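Local structure of protein (hdlp (histone deacetylase-like protein)) (Aquifex aeolicus, 1C3P) at residues A[150-155]-A[177-182]; A[40-45]-A[314-319]; A[226-231]-A[269-274]. The protein is a bacterial relative of the histone deacetylases that binds zinc, probably removes acetyl groups from its substrate, and may take part in acetoin breakdown. All blocks are in the same frame, centred on the assembly; numbering follows the deposited sequence.

Interaction 1: residues A[150-155]-A[177-182]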
# COMPACT_ATOMS: atom_id res chain seq x y z
N GLY A 150 -11.21 -6.67 -1.47
CA GLY A 150 -12.04 -5.50 -1.28
C GLY A 150 -12.84 -5.07 -2.50
O GLY A 150 -14.01 -4.69 -2.40
N ILE A 151 -12.19 -5.10 -3.66
CA ILE A 151 -12.85 -4.72 -4.90
C ILE A 151 -13.96 -5.72 -5.24
O ILE A 151 -15.03 -5.33 -5.68
CB ILE A 151 -11.83 -4.60 -6.04
CG1 ILE A 151 -10.94 -3.37 -5.79
CG2 ILE A 151 -12.53 -4.52 -7.41
CD1 ILE A 151 -9.72 -3.30 -6.71
N GLU A 152 -13.70 -7.01 -5.03
CA GLU A 152 -14.72 -8.02 -5.30
C GLU A 152 -15.84 -7.88 -4.30
O GLU A 152 -17.00 -8.16 -4.59
CB GLU A 152 -14.12 -9.43 -5.23
CG GLU A 152 -13.22 -9.73 -6.41
CD GLU A 152 -13.99 -9.84 -7.72
OE1 GLU A 152 -13.33 -9.92 -8.77
OE2 GLU A 152 -15.24 -9.86 -7.69
N TYR A 153 -15.50 -7.41 -3.10
CA TYR A 153 -16.52 -7.20 -2.08
C TYR A 153 -17.48 -6.13 -2.62
O TYR A 153 -18.71 -6.26 -2.53
CB TYR A 153 -15.86 -6.72 -0.77
CG TYR A 153 -16.83 -6.31 0.31
CD1 TYR A 153 -17.37 -7.25 1.20
CD2 TYR A 153 -17.22 -4.99 0.43
CE1 TYR A 153 -18.29 -6.85 2.19
CE2 TYR A 153 -18.12 -4.58 1.40
CZ TYR A 153 -18.65 -5.50 2.27
OH TYR A 153 -19.52 -5.03 3.23
N LEU A 154 -16.92 -5.07 -3.20
CA LEU A 154 -17.73 -3.99 -3.76
C LEU A 154 -18.54 -4.47 -4.98
O LEU A 154 -19.71 -4.10 -5.15
CB LEU A 154 -16.84 -2.80 -4.13
CG LEU A 154 -16.29 -1.99 -2.94
CD1 LEU A 154 -15.14 -1.08 -3.39
CD2 LEU A 154 -17.46 -1.16 -2.32
N ARG A 155 -17.93 -5.28 -5.83
CA ARG A 155 -18.66 -5.79 -7.00
C ARG A 155 -19.88 -6.57 -6.53
O ARG A 155 -20.97 -6.44 -7.10
CB ARG A 155 -17.76 -6.67 -7.88
CG ARG A 155 -16.55 -5.90 -8.45
CD ARG A 155 -15.61 -6.77 -9.27
NE ARG A 155 -16.07 -6.95 -10.64
CZ ARG A 155 -15.48 -7.75 -11.52
NH1 ARG A 155 -14.41 -8.45 -11.18
NH2 ARG A 155 -15.95 -7.80 -12.77
N GLU A 177 -3.47 -8.32 -12.56
CA GLU A 177 -3.94 -9.59 -13.09
C GLU A 177 -5.39 -9.85 -12.74
O GLU A 177 -6.19 -10.31 -13.57
CB GLU A 177 -3.06 -10.72 -12.54
CG GLU A 177 -3.43 -12.10 -13.08
CD GLU A 177 -2.47 -13.17 -12.60
OE1 GLU A 177 -2.82 -13.94 -11.67
OE2 GLU A 177 -1.35 -13.22 -13.13
N ALA A 178 -5.74 -9.54 -11.50
CA ALA A 178 -7.09 -9.76 -11.00
C ALA A 178 -8.21 -9.09 -11.80
O ALA A 178 -9.32 -9.63 -11.93
CB ALA A 178 -7.17 -9.34 -9.54
N PHE A 179 -7.93 -7.91 -12.35
CA PHE A 179 -8.95 -7.17 -13.08
C PHE A 179 -8.57 -6.80 -14.49
O PHE A 179 -9.20 -5.94 -15.11
CB PHE A 179 -9.28 -5.91 -12.28
CG PHE A 179 -9.67 -6.21 -10.88
CD1 PHE A 179 -8.78 -5.99 -9.83
CD2 PHE A 179 -10.88 -6.84 -10.62
CE1 PHE A 179 -9.10 -6.40 -8.52
CE2 PHE A 179 -11.21 -7.25 -9.33
CZ PHE A 179 -10.31 -7.03 -8.27
N TYR A 180 -7.55 -7.49 -14.99
CA TYR A 180 -7.02 -7.22 -16.32
C TYR A 180 -8.07 -7.40 -17.42
O TYR A 180 -8.06 -6.68 -18.42
CB TYR A 180 -5.86 -8.17 -16.59
CG TYR A 180 -4.85 -7.57 -17.53
CD1 TYR A 180 -4.49 -8.23 -18.70
CD2 TYR A 180 -4.23 -6.35 -17.22
CE1 TYR A 180 -3.53 -7.70 -19.54
CE2 TYR A 180 -3.27 -5.81 -18.05
CZ TYR A 180 -2.92 -6.49 -19.21
OH TYR A 180 -1.97 -5.97 -20.04
N ASP A 181 -8.95 -8.36 -17.18
CA ASP A 181 -10.03 -8.77 -18.09
C ASP A 181 -11.37 -8.01 -18.04
O ASP A 181 -12.25 -8.23 -18.88
CB ASP A 181 -10.25 -10.27 -17.86
CG ASP A 181 -11.70 -10.68 -17.97
OD1 ASP A 181 -12.53 -10.14 -17.21
OD2 ASP A 181 -12.00 -11.56 -18.80
N THR A 182 -11.54 -7.11 -17.08
CA THR A 182 -12.82 -6.42 -16.98
C THR A 182 -12.79 -4.91 -17.11
O THR A 182 -11.80 -4.27 -16.79
CB THR A 182 -13.54 -6.78 -15.65
OG1 THR A 182 -14.78 -6.07 -15.57
CG2 THR A 182 -12.69 -6.40 -14.44
O HOH W 1 -10.76 -10.85 -9.77

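Interaction 2: residues A[40-45]-A[314-319]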
# COMPACT_ATOMS: atom_id res chain seq x y z
N LEU A 40 -1.88 12.04 18.91
CA LEU A 40 -2.60 12.38 17.69
C LEU A 40 -3.76 11.44 17.37
O LEU A 40 -4.30 11.45 16.26
CB LEU A 40 -1.64 12.44 16.49
CG LEU A 40 -0.62 13.58 16.53
CD1 LEU A 40 0.23 13.55 15.28
CD2 LEU A 40 -1.35 14.91 16.61
N ILE A 41 -4.17 10.64 18.35
CA ILE A 41 -5.28 9.74 18.14
C ILE A 41 -6.04 9.43 19.45
O ILE A 41 -5.44 9.29 20.51
CB ILE A 41 -4.81 8.41 17.48
CG1 ILE A 41 -6.02 7.56 17.14
CG2 ILE A 41 -3.88 7.65 18.41
CD1 ILE A 41 -6.96 8.23 16.21
N ASP A 42 -7.37 9.34 19.36
CA ASP A 42 -8.19 9.03 20.52
C ASP A 42 -8.86 7.67 20.33
O ASP A 42 -9.13 7.27 19.20
CB ASP A 42 -9.27 10.10 20.72
CG ASP A 42 -8.68 11.49 20.86
OD1 ASP A 42 -7.79 11.66 21.72
OD2 ASP A 42 -9.12 12.40 20.12
N GLU A 43 -9.14 6.97 21.43
CA GLU A 43 -9.77 5.65 21.38
C GLU A 43 -10.98 5.50 20.49
O GLU A 43 -11.13 4.50 19.79
CB GLU A 43 -10.19 5.19 22.78
CG GLU A 43 -9.06 4.80 23.71
CD GLU A 43 -9.59 4.17 24.98
OE1 GLU A 43 -10.29 3.14 24.88
OE2 GLU A 43 -9.30 4.69 26.08
N LYS A 44 -11.86 6.49 20.51
CA LYS A 44 -13.07 6.39 19.71
C LYS A 44 -12.88 6.54 18.20
O LYS A 44 -13.83 6.39 17.44
CB LYS A 44 -14.10 7.37 20.27
CG LYS A 44 -14.44 6.97 21.72
CD LYS A 44 -15.45 7.86 22.42
CE LYS A 44 -15.71 7.34 23.83
NZ LYS A 44 -16.68 8.19 24.58
N GLU A 45 -11.65 6.81 17.78
CA GLU A 45 -11.32 6.94 16.36
C GLU A 45 -10.75 5.61 15.86
O GLU A 45 -10.65 5.38 14.65
CB GLU A 45 -10.25 8.04 16.15
CG GLU A 45 -10.73 9.47 16.38
CD GLU A 45 -9.60 10.48 16.32
OE1 GLU A 45 -8.65 10.36 17.13
OE2 GLU A 45 -9.65 11.39 15.48
N SER A 314 -7.94 13.30 9.79
CA SER A 314 -8.45 13.60 11.12
C SER A 314 -8.74 15.08 11.33
O SER A 314 -9.45 15.47 12.26
CB SER A 314 -7.44 13.11 12.18
OG SER A 314 -7.90 13.32 13.50
N GLY A 315 -8.19 15.92 10.47
CA GLY A 315 -8.43 17.34 10.59
C GLY A 315 -7.65 18.01 11.69
O GLY A 315 -8.12 18.98 12.29
N ARG A 316 -6.47 17.50 12.00
CA ARG A 316 -5.69 18.15 13.03
C ARG A 316 -4.39 18.71 12.48
O ARG A 316 -3.85 18.20 11.50
CB ARG A 316 -5.41 17.19 14.17
CG ARG A 316 -4.47 16.06 13.88
CD ARG A 316 -4.37 15.22 15.13
NE ARG A 316 -5.62 14.53 15.41
CZ ARG A 316 -5.89 13.89 16.54
NH1 ARG A 316 -4.98 13.87 17.50
NH2 ARG A 316 -7.02 13.22 16.69
N GLU A 317 -3.89 19.77 13.10
CA GLU A 317 -2.65 20.36 12.63
C GLU A 317 -1.50 19.41 12.86
O GLU A 317 -1.51 18.62 13.81
CB GLU A 317 -2.38 21.70 13.34
CG GLU A 317 -2.76 22.92 12.49
CD GLU A 317 -4.21 22.90 12.02
OE1 GLU A 317 -4.59 23.81 11.26
OE2 GLU A 317 -4.96 21.98 12.41
N VAL A 318 -0.52 19.48 11.96
CA VAL A 318 0.64 18.62 12.04
C VAL A 318 1.69 19.30 12.90
O VAL A 318 2.13 20.40 12.58
CB VAL A 318 1.26 18.39 10.64
CG1 VAL A 318 2.43 17.45 10.75
CG2 VAL A 318 0.20 17.84 9.70
N PRO A 319 2.08 18.68 14.03
CA PRO A 319 3.09 19.32 14.87
C PRO A 319 4.38 19.43 14.06
O PRO A 319 4.65 18.57 13.22
CB PRO A 319 3.22 18.35 16.04
CG PRO A 319 2.92 17.03 15.38
CD PRO A 319 1.66 17.41 14.63
O HOH W 2 -5.75 13.75 19.97

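Interaction 3: residues A[226-231]-A[269-274]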
# COMPACT_ATOMS: atom_id res chain seq x y z
N LEU A 226 13.83 9.54 -8.88
CA LEU A 226 12.63 10.36 -9.04
C LEU A 226 12.51 11.44 -7.96
O LEU A 226 12.68 11.14 -6.78
CB LEU A 226 11.39 9.47 -8.96
CG LEU A 226 10.12 10.14 -9.47
CD1 LEU A 226 10.21 10.15 -11.00
CD2 LEU A 226 8.87 9.38 -9.03
N ASN A 227 12.22 12.68 -8.35
CA ASN A 227 12.07 13.73 -7.35
C ASN A 227 10.59 14.07 -7.18
O ASN A 227 9.74 13.54 -7.89
CB ASN A 227 12.89 14.99 -7.70
CG ASN A 227 12.45 15.66 -8.99
OD1 ASN A 227 11.26 15.90 -9.21
ND2 ASN A 227 13.43 15.99 -9.83
N ASP A 228 10.30 14.95 -6.22
CA ASP A 228 8.92 15.31 -5.93
C ASP A 228 8.12 15.87 -7.09
O ASP A 228 6.95 15.53 -7.26
CB ASP A 228 8.85 16.31 -4.77
CG ASP A 228 9.26 15.69 -3.45
OD1 ASP A 228 9.28 14.44 -3.37
OD2 ASP A 228 9.53 16.46 -2.49
N ASN A 229 8.73 16.76 -7.87
CA ASN A 229 8.05 17.36 -8.99
C ASN A 229 7.71 16.33 -10.05
O ASN A 229 6.62 16.36 -10.64
CB ASN A 229 8.91 18.48 -9.57
CG ASN A 229 8.97 19.67 -8.65
OD1 ASN A 229 7.99 20.40 -8.52
ND2 ASN A 229 10.09 19.86 -7.97
N GLU A 230 8.61 15.38 -10.25
CA GLU A 230 8.36 14.34 -11.24
C GLU A 230 7.23 13.41 -10.80
O GLU A 230 6.38 13.04 -11.60
CB GLU A 230 9.64 13.54 -11.49
CG GLU A 230 10.78 14.41 -12.02
CD GLU A 230 12.05 13.62 -12.22
OE1 GLU A 230 12.38 12.82 -11.33
OE2 GLU A 230 12.72 13.82 -13.25
N PHE A 231 7.21 13.05 -9.52
CA PHE A 231 6.15 12.18 -9.03
C PHE A 231 4.79 12.87 -9.18
O PHE A 231 3.86 12.31 -9.76
CB PHE A 231 6.39 11.82 -7.56
CG PHE A 231 5.44 10.79 -7.01
CD1 PHE A 231 5.47 9.47 -7.48
CD2 PHE A 231 4.50 11.13 -6.04
CE1 PHE A 231 4.60 8.51 -6.97
CE2 PHE A 231 3.62 10.17 -5.53
CZ PHE A 231 3.67 8.86 -6.00
N ASN A 269 13.27 9.19 -4.59
CA ASN A 269 13.78 10.02 -3.50
C ASN A 269 12.79 11.10 -3.11
O ASN A 269 13.12 12.28 -3.07
CB ASN A 269 15.10 10.70 -3.90
CG ASN A 269 16.17 9.71 -4.29
OD1 ASN A 269 16.35 8.68 -3.64
ND2 ASN A 269 16.91 10.03 -5.35
N LEU A 270 11.56 10.70 -2.81
CA LEU A 270 10.55 11.67 -2.47
C LEU A 270 10.58 12.13 -1.01
O LEU A 270 11.21 11.49 -0.14
CB LEU A 270 9.17 11.09 -2.76
CG LEU A 270 8.88 10.50 -4.14
CD1 LEU A 270 7.38 10.29 -4.24
CD2 LEU A 270 9.36 11.43 -5.26
N SER A 271 9.88 13.24 -0.75
CA SER A 271 9.73 13.82 0.58
C SER A 271 8.35 13.40 1.11
O SER A 271 7.46 13.09 0.30
CB SER A 271 9.75 15.35 0.51
OG SER A 271 8.59 15.86 -0.14
N ASN A 272 8.16 13.41 2.43
CA ASN A 272 6.88 13.04 3.06
C ASN A 272 5.82 14.05 2.67
O ASN A 272 4.63 13.74 2.65
CB ASN A 272 6.89 13.13 4.59
CG ASN A 272 7.76 12.14 5.25
OD1 ASN A 272 7.99 12.24 6.46
ND2 ASN A 272 8.23 11.15 4.50
N VAL A 273 6.26 15.29 2.46
CA VAL A 273 5.34 16.35 2.10
C VAL A 273 4.79 16.20 0.69
O VAL A 273 3.65 16.55 0.42
CB VAL A 273 6.00 17.73 2.29
CG1 VAL A 273 5.10 18.82 1.76
CG2 VAL A 273 6.23 17.96 3.79
N ALA A 274 5.59 15.66 -0.22
CA ALA A 274 5.09 15.43 -1.57
C ALA A 274 4.14 14.21 -1.50
O ALA A 274 3.15 14.14 -2.23
CB ALA A 274 6.26 15.15 -2.53

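Interaction 1: residues A[150-155]-A[177-182]
Ile-151 meets the end of the Phe-179 ring with its two methyl branches. CG2, anti to its own backbone N, comes to 3.5 Å from Phe-179 CZ, while CD1 lies 3.6 Å from Phe-179 CE1; the two methyls together cover CE1, CZ and CE2 at the end of the ring. This is the apolar heart of the contact.

One residue on, Glu-152 starts off to the side, but its chain bends at chi2 (-68°), and the side chain slides past Phe-179 in the opposite direction. OE1 arrives at the edge, 3.5 Å from Phe-179 CE2, with carboxylate and ring planes 29° apart. An oxygen near the ring plane would face the slightly positive C-H rim, which is probably favourable. A water donates to the same OE1 and to Ala-178 O, a polar bridge from one helix to the other with no direct hydrogen bond between the segments.

Arg-155, one turn on from Ile-151, also runs opposite to the Phe-179 side chain as it passes the ring. Its NH1 makes a weak bond to Glu-152 OE1 at 3.0 Å, part of a salt bridge within the helix, and sits in the plane of the Phe-179 ring, 3.9 Å from CE2. The guanidinium is turned 68° against that ring. Its NH2 meets Thr-182 tip to tip, but at 3.5 Å from OG1 the angle is too poor for a bond. Both groups turn to Gln-184 instead: its OE1 pairs with Arg-155 NH2 and its N with Thr-182 OG1.

Helix 173-179 is the connection of a beta-alpha-beta crossover from strand 162-166 to strand 185-192, and a type I turn from Phe-179 to Thr-182 leads out of it. Ile-151, Arg-155 and Phe-179 all rest on Val-185, while Tyr-153 and Leu-154 pack helix 146-156 against helix 98-118.

Interaction 2: residues A[40-45]-A[314-319]
Arg-316 and Glu-45 face each other tip to tip, carboxylate and guanidinium planes 21° apart, and carry the charged part of the contact. Their salt bridge is long: Arg-316 NH2 lies 3.4 Å from Glu-45 OE2 in a weak hydrogen bond, and the position of OE1 is less certain. Ser-314 OG adds a second weak bond to Glu-45 OE2, at 3.3 Å. The same hydroxyl accepts from Arg-316 NE at 3.2 Å, lying close to the guanidinium plane, and so steadies the arginine head from within its own segment. Asp-42 stays at the margin, its OD2 4.1 Å from Arg-316 NH2, and a water accepting from Arg-316 NH1 at 2.6 Å donates only weakly to Asp-42 OD1.

The apolar contacts fall to Leu-40. Its CD2 lies 3.4 Å from Arg-316 CD, on a chain that bends at chi3 (68°) just beyond, and its CD1 meets Pro-319 CD at 4.2 Å. The guanidinium appears to lie with one face over the Leu-40 carbonyl carbon, though NH1 is modelled too close for this to be relied on.

The Leu-40 carbonyl oxygen accepts from Trp-310 NE1 of helix 299-314, and Leu-40 itself leans on Thr-307 and Cys-311 of that helix. This surface contact therefore joins the loop between helix 28-37 and strand 46-48 to the chain leaving helix 299-314.

Interaction 3: residues A[226-231]-A[269-274]
Asp-228 holds Ser-271 with both carboxylate oxygens. OD1 takes the Ser-271 backbone N at 2.9 Å through its syn lone pair, and OD2 accepts from Ser-271 OG at 2.6 Å, the hydroxyl lying 36° out of the carboxylate plane. That hydroxyl in turn accepts from Ala-274 N, the capping bond of its own helix. OD2 has another donor in Arg-356 N, so this buried carboxylate is well satisfied, and the starts of two helices would favour its negative charge.

Beside this polar grip the apolar packing is close. Leu-270 CD1 stands over one face of Phe-231, 3.7 Å from the ring centroid and 22° off the normal, a CH-pi contact in which the two side chains cross at about a right angle. The other leucine methyl, CD2, is turned to the backbone, 3.4 Å from Asn-227 O.

Toward the more open side, the contact thins to a backbone bond from Asn-269 N to Leu-226 O, 3.0 Å long. Both Asn-269 and Asn-227 are partly exposed.

Asn-227 and Glu-230 close a capping box on helix 228-245, while Ser-271 is the N-cap of helix 272-286. Two capped helix N termini thus meet, and Phe-231, on the first turn of one, lies near the deacetylase zinc site, its side chain about 8 Å from those of Asp-168 and Asp-258, which bind zinc in another structure of this protein.

How the interactions relate
The three contacts are spread around one parallel sheet, with centres 25 to 33 Å apart and no touch between them. Interaction 2 pairs the distant ends, residues 40-45 with 314-319; between them come interaction 1 and then interaction 3, in series. Interaction 1 packs beside strands 162-166 and 185-192. Interaction 3 ties the helix after outermost strand 217-222 to the one between strands 250-254 and 290-292, whereas segment 40-45 leads into the other outermost strand, 46-48. Interactions 2 and 3 approach to about 8 Å between nearest atoms, and Leu-40 and Asn-272 both touch helix 299-314. Only interaction 2 joins early and late chain; the others close shorter spans of the alpha/beta fold.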